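Long-range contact in probable chemoreceptor (Methyl-accepting chemotaxis) transmembrane protein (Rhizobium meliloti, PDB 6D8V), which is probably a transmembrane chemoreceptor whose sensory domain binds quaternary ammonium compounds such as the bound 1,1-dimethyl-prolinium and so guides bacterial chemotaxis: residues Y102-F116 and L141-S153. Residues are numbered along the deposited sequence; the frame is centred on the assembly and turned at random.
Sequences YWSKDRNGNIQLSTF and LAEGTDVPTTMTS. With PBE (1,1-dimethyl-prolinium), chain C.
In the ligand pocket of a Cache-clan PDC sensor domain, the β-hairpin 102-116 meets the loop of 141-153, Y102 laying its ring edge against G144 and T145 with 1,1-dimethyl-prolinium held between the segments. The loop grips the carboxylate through backbone N-H groups: E143 N donates to ligand O and G144 N to OXT, each at 2.7 Å. Aromatic rings suit the quaternary ammonium, which has no N-H to donate. Ligand methyl CE sits 3.5 Å above the centre of the Y102 ring and lies over a face of F116 near its rim, while M151 SD is 3.8 Å from methyl CF. With CG anti to the backbone N (chi1 -178°), the Y102 ring is laid face-on against CE, and its OH lies 3.3 Å from T145 CG2. With an alanine here, CE would probably lose one of its two aromatic faces, and a gap would open beside G144 and T145 CG2. G144 suits its place, since a CB there would crowd the Y102 ring and T115 O. Farther out, the amide of Q112 packs against D146 CB. At the hairpin turn R107 forms a salt bridge with D146, the two planes 25° apart as modelled, and R107 NE donates to D146 OD1 at 3.2 Å on the syn side of the carboxylate.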
ATOM      1  N   TYR A 102       7.577  -6.414 -13.880  1.00102.35           N
ATOM      2  CA  TYR A 102       6.423  -6.289 -12.993  1.00 97.84           C
ATOM      3  C   TYR A 102       5.622  -7.584 -13.000  1.00 94.46           C
ATOM      4  O   TYR A 102       4.961  -7.898 -13.994  1.00105.24           O
ATOM      5  CB  TYR A 102       5.554  -5.112 -13.413  1.00105.88           C
ATOM      6  CG  TYR A 102       4.360  -4.892 -12.514  1.00 94.62           C
ATOM      7  CD1 TYR A 102       4.402  -5.248 -11.172  1.00 84.15           C
ATOM      8  CD2 TYR A 102       3.194  -4.323 -13.009  1.00 87.55           C
ATOM      9  CE1 TYR A 102       3.311  -5.046 -10.351  1.00 89.28           C
ATOM     10  CE2 TYR A 102       2.102  -4.119 -12.195  1.00 88.06           C
ATOM     11  CZ  TYR A 102       2.161  -4.482 -10.869  1.00 86.81           C
ATOM     12  OH  TYR A 102       1.067  -4.274 -10.059  1.00 83.58           O
ATOM     13  N   TRP A 103       5.663  -8.312 -11.889  1.00 90.36           N
ATOM     14  CA  TRP A 103       4.761  -9.432 -11.662  1.00 94.38           C
ATOM     15  C   TRP A 103       3.519  -8.936 -10.934  1.00 71.15           C
ATOM     16  O   TRP A 103       3.626  -8.235  -9.926  1.00 70.07           O
ATOM     17  CB  TRP A 103       5.445 -10.532 -10.846  1.00 90.23           C
ATOM     18  CG  TRP A 103       6.538 -11.252 -11.576  1.00 97.12           C
ATOM     19  CD1 TRP A 103       7.880 -11.043 -11.456  1.00 97.20           C
ATOM     20  CD2 TRP A 103       6.380 -12.305 -12.536  1.00106.25           C
ATOM     21  NE1 TRP A 103       8.568 -11.900 -12.280  1.00108.24           N
ATOM     22  CE2 TRP A 103       7.670 -12.684 -12.955  1.00110.66           C
ATOM     23  CE3 TRP A 103       5.272 -12.962 -13.084  1.00100.60           C
ATOM     24  CZ2 TRP A 103       7.883 -13.689 -13.894  1.00105.61           C
ATOM     25  CZ3 TRP A 103       5.486 -13.960 -14.014  1.00 89.90           C
ATOM     26  CH2 TRP A 103       6.781 -14.314 -14.411  1.00 98.96           C
ATOM     27  N   SER A 104       2.347  -9.304 -11.447  1.00 84.07           N
ATOM     28  CA  SER A 104       1.081  -8.845 -10.895  1.00 85.33           C
ATOM     29  C   SER A 104       0.042  -9.941 -11.071  1.00 82.17           C
ATOM     30  O   SER A 104       0.269 -10.939 -11.758  1.00 75.08           O
ATOM     31  CB  SER A 104       0.614  -7.557 -11.576  1.00108.09           C
ATOM     32  OG  SER A 104       0.442  -7.763 -12.971  1.00123.55           O
ATOM     33  N   LYS A 105      -1.109  -9.747 -10.445  1.00 83.08           N
ATOM     34  CA  LYS A 105      -2.237 -10.637 -10.651  1.00 91.96           C
ATOM     35  C   LYS A 105      -3.148 -10.087 -11.744  1.00 98.93           C
ATOM     36  O   LYS A 105      -3.247  -8.876 -11.956  1.00 86.09           O
ATOM     37  CB  LYS A 105      -3.028 -10.839  -9.361  1.00 87.76           C
ATOM     38  CG  LYS A 105      -2.165 -11.241  -8.189  1.00 92.42           C
ATOM     39  CD  LYS A 105      -2.743 -12.420  -7.429  1.00 93.27           C
ATOM     40  CE  LYS A 105      -1.855 -12.748  -6.246  1.00 81.34           C
ATOM     41  NZ  LYS A 105      -1.756 -11.574  -5.326  1.00 91.06           N
ATOM     42  N   ASP A 106      -3.793 -10.998 -12.448  1.00100.19           N
ATOM     43  CA  ASP A 106      -4.712 -10.651 -13.511  1.00105.43           C
ATOM     44  C   ASP A 106      -6.150 -10.813 -13.005  1.00105.10           C
ATOM     45  O   ASP A 106      -6.378 -10.997 -11.801  1.00 96.79           O
ATOM     46  CB  ASP A 106      -4.414 -11.517 -14.738  1.00103.84           C
ATOM     47  CG  ASP A 106      -4.721 -12.976 -14.496  1.00 93.73           C
ATOM     48  OD1 ASP A 106      -4.956 -13.344 -13.328  1.00 99.49           O
ATOM     49  OD2 ASP A 106      -4.744 -13.754 -15.472  1.00 96.07           O
ATOM     50  N   ARG A 107      -7.123 -10.765 -13.923  1.00 96.57           N
ATOM     51  CA  ARG A 107      -8.525 -10.837 -13.528  1.00 95.11           C
ATOM     52  C   ARG A 107      -8.878 -12.177 -12.897  1.00 95.38           C
ATOM     53  O   ARG A 107      -9.797 -12.244 -12.075  1.00 81.35           O
ATOM     54  CB  ARG A 107      -9.433 -10.595 -14.733  1.00107.77           C
ATOM     55  CG  ARG A 107      -8.857  -9.717 -15.823  1.00112.02           C
ATOM     56  CD  ARG A 107      -8.235 -10.543 -16.941  1.00123.25           C
ATOM     57  NE  ARG A 107      -7.892  -9.712 -18.092  1.00134.63           N
ATOM     58  CZ  ARG A 107      -8.690  -9.512 -19.134  1.00138.64           C
ATOM     59  NH1 ARG A 107      -9.881 -10.093 -19.180  1.00136.21           N
ATOM     60  NH2 ARG A 107      -8.296  -8.734 -20.134  1.00147.30           N
ATOM     61  N   ASN A 108      -8.188 -13.250 -13.284  1.00105.33           N
ATOM     62  CA  ASN A 108      -8.540 -14.597 -12.857  1.00101.23           C
ATOM     63  C   ASN A 108      -7.731 -15.080 -11.662  1.00 99.90           C
ATOM     64  O   ASN A 108      -7.867 -16.245 -11.274  1.00111.50           O
ATOM     65  CB  ASN A 108      -8.361 -15.588 -14.014  1.00110.32           C
ATOM     66  CG  ASN A 108      -9.082 -15.163 -15.280  1.00111.05           C
ATOM     67  OD1 ASN A 108     -10.304 -15.279 -15.387  1.00121.15           O
ATOM     68  ND2 ASN A 108      -8.322 -14.691 -16.259  1.00113.10           N
ATOM     69  N   GLY A 109      -6.896 -14.227 -11.073  1.00 99.53           N
ATOM     70  CA  GLY A 109      -6.085 -14.628  -9.941  1.00 95.08           C
ATOM     71  C   GLY A 109      -4.823 -15.386 -10.285  1.00 97.27           C
ATOM     72  O   GLY A 109      -4.372 -16.207  -9.482  1.00108.70           O
ATOM     73  N   ASN A 110      -4.249 -15.155 -11.461  1.00104.53           N
ATOM     74  CA  ASN A 110      -2.990 -15.759 -11.873  1.00108.33           C
ATOM     75  C   ASN A 110      -1.936 -14.665 -12.024  1.00 96.55           C
ATOM     76  O   ASN A 110      -2.240 -13.471 -11.979  1.00 91.45           O
ATOM     77  CB  ASN A 110      -3.156 -16.557 -13.176  1.00115.39           C
ATOM     78  CG  ASN A 110      -3.687 -17.966 -12.938  1.00121.22           C
ATOM     79  OD1 ASN A 110      -4.896 -18.201 -12.945  1.00114.63           O
ATOM     80  ND2 ASN A 110      -2.778 -18.910 -12.719  1.00137.65           N
ATOM     81  N   ILE A 111      -0.679 -15.074 -12.184  1.00100.44           N
ATOM     82  CA  ILE A 111       0.453 -14.151 -12.186  1.00 94.52           C
ATOM     83  C   ILE A 111       0.913 -13.922 -13.615  1.00 99.35           C
ATOM     84  O   ILE A 111       1.068 -14.876 -14.388  1.00105.94           O
ATOM     85  CB  ILE A 111       1.616 -14.670 -11.326  1.00105.99           C
ATOM     86  CG1 ILE A 111       1.101 -15.135  -9.959  1.00107.88           C
ATOM     87  CG2 ILE A 111       2.674 -13.585 -11.165  1.00106.45           C
ATOM     88  CD1 ILE A 111       0.924 -16.652  -9.856  1.00113.98           C
ATOM     89  N   GLN A 112       1.154 -12.661 -13.957  1.00 94.47           N
ATOM     90  CA  GLN A 112       1.588 -12.290 -15.294  1.00103.87           C
ATOM     91  C   GLN A 112       2.746 -11.314 -15.194  1.00100.58           C
ATOM     92  O   GLN A 112       2.895 -10.599 -14.197  1.00 92.55           O
ATOM     93  CB  GLN A 112       0.460 -11.648 -16.097  1.00 98.77           C
ATOM     94  CG  GLN A 112      -0.107 -10.431 -15.396  1.00114.96           C
ATOM     95  CD  GLN A 112      -1.134  -9.704 -16.221  1.00124.30           C
ATOM     96  OE1 GLN A 112      -1.943 -10.319 -16.913  1.00128.45           O
ATOM     97  NE2 GLN A 112      -1.108  -8.380 -16.154  1.00135.57           N
ATOM     98  N   LEU A 113       3.549 -11.276 -16.251  1.00 99.01           N
ATOM     99  CA  LEU A 113       4.699 -10.391 -16.332  1.00103.44           C
ATOM    100  C   LEU A 113       4.303  -9.147 -17.117  1.00104.08           C
ATOM    101  O   LEU A 113       4.090  -9.218 -18.331  1.00104.86           O
ATOM    102  CB  LEU A 113       5.875 -11.099 -17.002  1.00105.81           C
ATOM    103  CG  LEU A 113       7.288 -10.721 -16.556  1.00112.34           C
ATOM    104  CD1 LEU A 113       8.308 -11.453 -17.419  1.00129.17           C
ATOM    105  CD2 LEU A 113       7.514  -9.216 -16.602  1.00114.93           C
ATOM    106  N   SER A 114       4.217  -8.014 -16.435  1.00113.03           N
ATOM    107  CA  SER A 114       3.824  -6.767 -17.067  1.00102.31           C
ATOM    108  C   SER A 114       5.050  -5.875 -17.263  1.00 95.46           C
ATOM    109  O   SER A 114       6.197  -6.316 -17.153  1.00100.01           O
ATOM    110  CB  SER A 114       2.741  -6.084 -16.229  1.00117.84           C
ATOM    111  OG  SER A 114       1.756  -7.021 -15.823  1.00131.90           O
ATOM    112  N   THR A 115       4.804  -4.607 -17.580  1.00 99.35           N
ATOM    113  CA  THR A 115       5.856  -3.604 -17.654  1.00100.57           C
ATOM    114  C   THR A 115       5.194  -2.242 -17.546  1.00 92.74           C
ATOM    115  O   THR A 115       4.031  -2.078 -17.924  1.00110.33           O
ATOM    116  CB  THR A 115       6.675  -3.708 -18.945  1.00108.19           C
ATOM    117  OG1 THR A 115       7.276  -5.007 -19.029  1.00111.90           O
ATOM    118  CG2 THR A 115       7.771  -2.657 -18.957  1.00100.28           C
ATOM    119  N   PHE A 116       5.938  -1.276 -17.014  1.00 86.32           N
ATOM    120  CA  PHE A 116       5.377   0.021 -16.671  1.00 85.58           C
ATOM    121  C   PHE A 116       6.358   1.122 -17.048  1.00101.83           C
ATOM    122  O   PHE A 116       7.524   0.868 -17.365  1.00104.04           O
ATOM    123  CB  PHE A 116       5.029   0.090 -15.183  1.00 85.37           C
ATOM    124  CG  PHE A 116       6.182  -0.235 -14.275  1.00 99.05           C
ATOM    125  CD1 PHE A 116       6.557  -1.551 -14.048  1.00107.82           C
ATOM    126  CD2 PHE A 116       6.879   0.774 -13.638  1.00101.75           C
ATOM    127  CE1 PHE A 116       7.617  -1.850 -13.209  1.00115.26           C
ATOM    128  CE2 PHE A 116       7.935   0.483 -12.799  1.00111.67           C
ATOM    129  CZ  PHE A 116       8.308  -0.831 -12.585  1.00118.92           C
ATOM    130  N   LEU A 141      -3.926   4.661  -8.835  1.00 72.54           N
ATOM    131  CA  LEU A 141      -4.334   3.697  -9.843  1.00 73.06           C
ATOM    132  C   LEU A 141      -3.111   3.200 -10.604  1.00 79.85           C
ATOM    133  O   LEU A 141      -2.432   3.984 -11.273  1.00 83.72           O
ATOM    134  CB  LEU A 141      -5.339   4.330 -10.806  1.00 64.54           C
ATOM    135  CG  LEU A 141      -5.594   3.526 -12.080  1.00 74.42           C
ATOM    136  CD1 LEU A 141      -6.203   2.172 -11.742  1.00 76.14           C
ATOM    137  CD2 LEU A 141      -6.465   4.261 -13.093  1.00 69.17           C
ATOM    138  N   ALA A 142      -2.844   1.899 -10.514  1.00 80.52           N
ATOM    139  CA  ALA A 142      -1.678   1.285 -11.139  1.00 85.34           C
ATOM    140  C   ALA A 142      -1.844   1.164 -12.654  1.00 87.45           C
ATOM    141  O   ALA A 142      -2.940   0.896 -13.156  1.00 79.80           O
ATOM    142  CB  ALA A 142      -1.424  -0.096 -10.537  1.00 85.40           C
ATOM    143  N   GLU A 143      -0.725   1.332 -13.376  1.00 90.09           N
ATOM    144  CA  GLU A 143      -0.679   1.303 -14.839  1.00 94.29           C
ATOM    145  C   GLU A 143      -0.426  -0.091 -15.406  1.00 81.85           C
ATOM    146  O   GLU A 143      -1.147  -0.540 -16.299  1.00105.49           O
ATOM    147  CB  GLU A 143       0.410   2.248 -15.363  1.00106.00           C
ATOM    148  CG  GLU A 143       0.874   1.897 -16.790  1.00126.67           C
ATOM    149  CD  GLU A 143       2.136   2.631 -17.210  1.00153.14           C
ATOM    150  OE1 GLU A 143       2.508   3.609 -16.525  1.00166.73           O
ATOM    151  OE2 GLU A 143       2.755   2.227 -18.221  1.00159.86           O
ATOM    152  N   GLY A 144       0.615  -0.769 -14.940  1.00 79.14           N
ATOM    153  CA  GLY A 144       1.032  -2.006 -15.574  1.00 96.67           C
ATOM    154  C   GLY A 144       0.166  -3.208 -15.259  1.00 94.09           C
ATOM    155  O   GLY A 144       0.430  -4.292 -15.790  1.00 90.01           O
ATOM    156  N   THR A 145      -0.844  -3.049 -14.411  1.00 96.08           N
ATOM    157  CA  THR A 145      -1.694  -4.176 -14.055  1.00 93.63           C
ATOM    158  C   THR A 145      -2.542  -4.597 -15.252  1.00103.32           C
ATOM    159  O   THR A 145      -2.896  -3.785 -16.111  1.00111.48           O
ATOM    160  CB  THR A 145      -2.589  -3.814 -12.867  1.00 79.15           C
ATOM    161  OG1 THR A 145      -3.373  -2.656 -13.187  1.00 80.48           O
ATOM    162  CG2 THR A 145      -1.739  -3.511 -11.649  1.00 89.02           C
ATOM    163  N   ASP A 146      -2.846  -5.891 -15.313  1.00102.66           N
ATOM    164  CA  ASP A 146      -3.738  -6.423 -16.336  1.00 98.06           C
ATOM    165  C   ASP A 146      -4.969  -5.542 -16.439  1.00100.77           C
ATOM    166  O   ASP A 146      -5.180  -4.843 -17.437  1.00111.45           O
ATOM    167  CB  ASP A 146      -4.144  -7.861 -16.002  1.00114.23           C
ATOM    168  CG  ASP A 146      -5.150  -8.425 -16.983  1.00125.60           C
ATOM    169  OD1 ASP A 146      -5.371  -7.797 -18.041  1.00141.16           O
ATOM    170  OD2 ASP A 146      -5.718  -9.496 -16.696  1.00129.62           O
ATOM    171  N   VAL A 147      -5.775  -5.562 -15.390  1.00107.59           N
ATOM    172  CA  VAL A 147      -6.957  -4.717 -15.316  1.00 98.93           C
ATOM    173  C   VAL A 147      -6.646  -3.561 -14.375  1.00114.78           C
ATOM    174  O   VAL A 147      -5.976  -3.755 -13.350  1.00121.22           O
ATOM    175  CB  VAL A 147      -8.179  -5.528 -14.865  1.00 87.09           C
ATOM    176  CG1 VAL A 147      -9.163  -4.648 -14.139  1.00 80.32           C
ATOM    177  CG2 VAL A 147      -8.819  -6.193 -16.067  1.00 98.12           C
ATOM    178  N   PRO A 148      -7.084  -2.348 -14.702  1.00110.46           N
ATOM    179  CA  PRO A 148      -6.870  -1.210 -13.801  1.00102.15           C
ATOM    180  C   PRO A 148      -7.279  -1.550 -12.376  1.00101.43           C
ATOM    181  O   PRO A 148      -8.379  -2.054 -12.125  1.00 94.73           O
ATOM    182  CB  PRO A 148      -7.761  -0.118 -14.404  1.00 80.40           C
ATOM    183  CG  PRO A 148      -7.873  -0.474 -15.847  1.00 79.32           C
ATOM    184  CD  PRO A 148      -7.800  -1.971 -15.931  1.00 97.06           C
ATOM    185  N   THR A 149      -6.381  -1.279 -11.434  1.00 96.18           N
ATOM    186  CA  THR A 149      -6.636  -1.614 -10.042  1.00 93.25           C
ATOM    187  C   THR A 149      -5.984  -0.573  -9.145  1.00 76.57           C
ATOM    188  O   THR A 149      -4.847  -0.158  -9.382  1.00 64.67           O
ATOM    189  CB  THR A 149      -6.121  -3.022  -9.698  1.00 85.01           C
ATOM    190  OG1 THR A 149      -4.790  -3.178 -10.193  1.00 74.93           O
ATOM    191  CG2 THR A 149      -7.010  -4.095 -10.316  1.00 89.96           C
ATOM    192  N   THR A 150      -6.706  -0.170  -8.106  1.00 75.54           N
ATOM    193  CA  THR A 150      -6.219   0.827  -7.161  1.00 80.46           C
ATOM    194  C   THR A 150      -5.444   0.152  -6.030  1.00 80.85           C
ATOM    195  O   THR A 150      -5.956  -0.753  -5.366  1.00 82.72           O
ATOM    196  CB  THR A 150      -7.394   1.628  -6.604  1.00 68.72           C
ATOM    197  OG1 THR A 150      -8.373   0.722  -6.080  1.00 74.98           O
ATOM    198  CG2 THR A 150      -8.036   2.443  -7.703  1.00 71.15           C
ATOM    199  N   MET A 151      -4.211   0.596  -5.812  1.00 63.74           N
ATOM    200  CA  MET A 151      -3.315  -0.080  -4.888  1.00 62.92           C
ATOM    201  C   MET A 151      -2.432   0.946  -4.189  1.00 75.97           C
ATOM    202  O   MET A 151      -2.292   2.090  -4.638  1.00 82.47           O
ATOM    203  CB  MET A 151      -2.423  -1.086  -5.616  1.00 53.70           C
ATOM    204  CG  MET A 151      -1.527  -0.394  -6.627  1.00 55.69           C
ATOM    205  SD  MET A 151      -0.472  -1.489  -7.563  1.00 72.01           S
ATOM    206  CE  MET A 151      -1.674  -2.601  -8.290  1.00 77.73           C
ATOM    207  N   THR A 152      -1.836   0.516  -3.080  1.00 62.28           N
ATOM    208  CA  THR A 152      -0.766   1.230  -2.404  1.00 64.14           C
ATOM    209  C   THR A 152       0.518   0.421  -2.538  1.00 66.62           C
ATOM    210  O   THR A 152       0.481  -0.813  -2.572  1.00 63.42           O
ATOM    211  CB  THR A 152      -1.090   1.441  -0.920  1.00 54.81           C
ATOM    212  OG1 THR A 152      -0.085   2.270  -0.326  1.00 72.40           O
ATOM    213  CG2 THR A 152      -1.122   0.107  -0.197  1.00 75.66           C
ATOM    214  N   SER A 153       1.658   1.112  -2.599  1.00 58.51           N
ATOM    215  CA  SER A 153       2.925   0.456  -2.891  1.00 62.19           C
ATOM    216  C   SER A 153       3.950   0.708  -1.793  1.00 66.58           C
ATOM    217  O   SER A 153       4.158   1.853  -1.374  1.00 70.99           O
ATOM    218  CB  SER A 153       3.472   0.912  -4.239  1.00 70.18           C
ATOM    219  OG  SER A 153       2.715   0.355  -5.285  1.00 78.86           O
TER
HETATM  220  N   PBE C 402       3.568  -0.533 -10.423  1.00102.12           N
HETATM  221  CD  PBE C 402       4.469  -0.145  -9.560  1.00 91.91           C
HETATM  222  CA  PBE C 402       2.922   0.791 -10.798  1.00106.11           C
HETATM  223  CB  PBE C 402       4.187   1.725 -10.966  1.00111.80           C
HETATM  224  CG  PBE C 402       5.031   1.282 -10.138  1.00 95.38           C
HETATM  225  CE  PBE C 402       4.225  -1.186 -11.575  1.00110.08           C
HETATM  226  CF  PBE C 402       2.590  -1.435  -9.783  1.00 91.79           C
HETATM  227  C   PBE C 402       2.094   0.796 -11.981  1.00 93.14           C
HETATM  228  O   PBE C 402       1.811   1.896 -12.530  1.00 98.64           O
HETATM  229  OXT PBE C 402       1.627  -0.273 -12.457  1.00 97.76           O